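Local atomic coordinates of RsfP (Uncultured bacterium, PDB entry 4GLJ), a protein that probably cleaves methylthioadenosine with phosphate, as a methylthioadenosine phosphorylase of the phosphorylase superfamily, and also binds the dye rhodamine B. Residues 108-114 with 216-222. Numbering follows the deposited sequence. Where two conformers were deposited one is given.
With RHB (N-[9-(2-carboxyphenyl)-6-(diethylamino)-3H-xanthen-3-ylidene]-N-ethylethanaminium), chain C.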
loop_
_atom_site.group_PDB
_atom_site.type_symbol
_atom_site.label_atom_id
_atom_site.label_comp_id
_atom_site.label_asym_id
_atom_site.label_seq_id
_atom_site.Cartn_x
_atom_site.Cartn_y
_atom_site.Cartn_z
ATOM N N PRO A 108 22.240 18.367 -1.980
ATOM C CA PRO A 108 22.578 17.827 -3.323
ATOM C C PRO A 108 24.085 17.650 -3.518
ATOM O O PRO A 108 24.875 18.511 -3.121
ATOM C CB PRO A 108 22.017 18.873 -4.274
ATOM C CG PRO A 108 20.823 19.407 -3.501
ATOM C CD PRO A 108 21.237 19.450 -2.050
ATOM N N LEU A 109 24.450 16.531 -4.131
ATOM C CA LEU A 109 25.829 16.054 -4.283
ATOM C C LEU A 109 26.429 15.399 -3.032
ATOM O O LEU A 109 27.513 14.822 -3.099
ATOM C CB LEU A 109 26.785 17.154 -4.800
ATOM C CG LEU A 109 26.401 17.959 -6.029
ATOM C CD1 LEU A 109 27.621 18.804 -6.297
ATOM C CD2 LEU A 109 26.034 17.134 -7.239
ATOM N N ASP A 110 25.736 15.443 -1.896
ATOM C CA ASP A 110 26.176 14.615 -0.791
ATOM C C ASP A 110 25.846 13.167 -1.132
ATOM O O ASP A 110 24.927 12.860 -1.982
ATOM C CB ASP A 110 25.467 14.949 0.503
ATOM C CG ASP A 110 25.942 16.253 1.143
ATOM O OD1 ASP A 110 26.946 16.877 0.680
ATOM O OD2 ASP A 110 25.232 16.662 2.124
ATOM N N MET A 111 26.563 12.264 -0.462
ATOM C CA MET A 111 26.123 10.854 -0.415
ATOM C C MET A 111 25.699 10.473 0.976
ATOM O O MET A 111 26.094 11.127 1.960
ATOM C CB MET A 111 27.212 9.927 -0.933
ATOM C CG MET A 111 27.815 10.443 -2.258
ATOM S SD MET A 111 28.934 9.217 -2.972
ATOM C CE MET A 111 29.643 10.121 -4.348
ATOM N N VAL A 112 24.877 9.432 1.028
ATOM C CA VAL A 112 24.260 8.983 2.227
ATOM C C VAL A 112 24.356 7.455 2.193
ATOM O O VAL A 112 24.059 6.787 1.186
ATOM C CB VAL A 112 22.778 9.442 2.318
ATOM C CG1 VAL A 112 22.156 8.907 3.601
ATOM C CG2 VAL A 112 22.712 10.986 2.363
ATOM N N ILE A 113 24.789 6.902 3.314
ATOM C CA ILE A 113 24.819 5.427 3.449
ATOM C C ILE A 113 23.768 5.055 4.519
ATOM O O ILE A 113 24.042 5.075 5.723
ATOM C CB ILE A 113 26.231 4.903 3.949
ATOM C CG1 ILE A 113 27.362 5.546 3.135
ATOM C CG2 ILE A 113 26.294 3.361 3.939
ATOM C CD1 ILE A 113 27.200 5.322 1.673
ATOM N N PRO A 114 22.571 4.761 4.092
ATOM C CA PRO A 114 21.515 4.552 5.127
ATOM C C PRO A 114 21.733 3.253 5.890
ATOM O O PRO A 114 22.459 2.338 5.410
ATOM C CB PRO A 114 20.229 4.480 4.275
ATOM C CG PRO A 114 20.716 4.018 2.913
ATOM C CD PRO A 114 22.026 4.785 2.734
ATOM N N THR A 216 23.428 0.192 0.507
ATOM C CA THR A 216 23.048 1.222 -0.497
ATOM C C THR A 216 24.030 2.397 -0.384
ATOM O O THR A 216 24.338 2.835 0.707
ATOM C CB THR A 216 21.610 1.718 -0.222
ATOM O OG1 THR A 216 20.697 0.611 -0.512
ATOM C CG2 THR A 216 21.243 2.887 -1.176
ATOM N N LEU A 217 24.532 2.820 -1.526
ATOM C CA LEU A 217 25.201 4.112 -1.623
ATOM C C LEU A 217 24.184 5.111 -2.299
ATOM O O LEU A 217 23.915 5.015 -3.498
ATOM C CB LEU A 217 26.465 3.961 -2.494
ATOM C CG LEU A 217 27.242 5.250 -2.836
ATOM C CD1 LEU A 217 27.792 5.828 -1.543
ATOM C CD2 LEU A 217 28.383 4.971 -3.813
ATOM N N ALA A 218 23.600 6.013 -1.496
ATOM C CA ALA A 218 22.568 6.941 -1.996
ATOM C C ALA A 218 23.228 8.256 -2.414
ATOM O O ALA A 218 24.093 8.778 -1.701
ATOM C CB ALA A 218 21.508 7.155 -0.938
ATOM N N LEU A 219 22.801 8.768 -3.547
ATOM C CA LEU A 219 23.326 9.987 -4.113
ATOM C C LEU A 219 22.206 11.035 -4.063
ATOM O O LEU A 219 21.185 10.892 -4.700
ATOM C CB LEU A 219 23.689 9.741 -5.586
ATOM C CG LEU A 219 24.463 8.442 -5.887
ATOM C CD1 LEU A 219 24.812 8.389 -7.374
ATOM C CD2 LEU A 219 25.720 8.403 -5.027
ATOM N N VAL A 220 22.425 12.055 -3.273
ATOM C CA VAL A 220 21.455 13.116 -3.101
ATOM C C VAL A 220 21.395 13.994 -4.321
ATOM O O VAL A 220 22.368 14.682 -4.725
ATOM C CB VAL A 220 21.709 13.939 -1.800
ATOM C CG1 VAL A 220 20.608 14.976 -1.687
ATOM C CG2 VAL A 220 21.768 13.008 -0.549
ATOM N N THR A 221 20.234 13.989 -4.949
ATOM C CA THR A 221 20.108 14.736 -6.189
ATOM C C THR A 221 19.331 16.022 -5.996
ATOM O O THR A 221 19.399 16.946 -6.837
ATOM C CB THR A 221 19.491 13.934 -7.336
ATOM O OG1 THR A 221 18.298 13.294 -6.871
ATOM C CG2 THR A 221 20.483 12.892 -7.857
ATOM N N ASP A 222 18.631 16.136 -4.893
ATOM C CA ASP A 222 17.982 17.410 -4.603
ATOM C C ASP A 222 17.167 17.246 -3.313
ATOM O O ASP A 222 17.116 16.179 -2.745
ATOM C CB ASP A 222 17.122 17.923 -5.802
ATOM C CG ASP A 222 16.865 19.467 -5.764
ATOM O OD1 ASP A 222 17.252 20.131 -4.759
ATOM O OD2 ASP A 222 16.251 20.024 -6.726
HETATM O O2 RHB C . 15.595 17.082 -7.492
HETATM C C26 RHB C . 16.130 17.230 -8.614
HETATM C C19 RHB C . 16.141 16.013 -9.499
HETATM C C14 RHB C . 15.336 14.958 -9.151
HETATM C C15 RHB C . 15.313 13.815 -9.941
HETATM C C16 RHB C . 16.121 13.697 -11.066
HETATM C C17 RHB C . 16.953 14.754 -11.413
HETATM C C18 RHB C . 16.959 15.898 -10.622
HETATM C C9 RHB C . 14.424 15.050 -7.986
HETATM C C8 RHB C . 13.691 16.305 -7.715
HETATM C C13 RHB C . 13.931 17.389 -8.549
HETATM C C12 RHB C . 13.288 18.592 -8.316
HETATM C C11 RHB C . 12.392 18.724 -7.260
HETATM N N1 RHB C . 11.779 20.000 -7.113
HETATM C C35 RHB C . 11.067 20.380 -8.352
HETATM C C36 RHB C . 11.825 21.431 -9.140
HETATM C C22 RHB C . 10.838 20.079 -5.975
HETATM C C23 RHB C . 9.585 20.845 -6.366
HETATM C C10 RHB C . 12.150 17.618 -6.416
HETATM C C7 RHB C . 12.798 16.380 -6.640
HETATM O O1 RHB C . 12.595 15.257 -5.817
HETATM C C1 RHB C . 13.245 14.035 -6.038
HETATM C C2 RHB C . 14.155 13.894 -7.105
HETATM C C6 RHB C . 13.031 12.910 -5.223
HETATM C C5 RHB C . 13.738 11.729 -5.527
HETATM C C4 RHB C . 14.636 11.613 -6.572
HETATM C C3 RHB C . 14.842 12.711 -7.374
HETATM N N2 RHB C . 13.516 10.572 -4.808
HETATM C C24 RHB C . 12.103 10.710 -4.525
HETATM C C25 RHB C . 11.464 9.405 -4.901
HETATM C C33 RHB C . 13.510 9.480 -5.785
HETATM C C34 RHB C . 14.892 9.259 -6.382
HETATM O O3 RHB C . 16.657 18.324 -8.961
HETATM O O HOH W 1 23.600 1.404 3.009
#
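Met111 and Leu219 face each other as a non-hydrogen-bonded pair where strand 111-119 runs antiparallel to strand 213-221, within the central mixed sheet of the phosphorylase superfamily fold. Their side chains lie alongside one another. With its chain extended beyond CG (chi2 -172°), the flexible methionine rests SD against two leucine methyls, Leu217 CD1 and Leu219 CD2, each 3.9 Å away. Ile113 comes across the same leucine branch, its CD1 only 3.3 Å from Leu217 CD1, a tight contact; helix 145-157 packs on Met111 and Ile113. The next pair, Val112 and Ala218, turns its side chains to the other face and exchanges two backbone hydrogen bonds, Val112 N to Ala218 O and Ala218 N to Val112 O. There Val112 CG2 meets Val220 CG2 at 3.7 Å, beta-branched residues well suited to a strand. Ala218, small enough to lie close beside Val112, puts its CB 4.2 Å from Val112 CB. At the far end, the ring of Pro108 rests its CG on Asp222 CA, 3.6 Å away. Asp222 OD1 lies 3.9 Å from Pro108 CG and is hydrogen-bonded just outside the segment; an alanine here would probably leave that bond's other member without its mate and the Pro108 ring less firmly seated. Thr221 and Asp222 also belong to the rhodamine B pocket, though the fit of Asp222 against the dye's carboxyl group is doubtful. At the opposite end, one water accepts from Thr216 N and donates to Pro114 O.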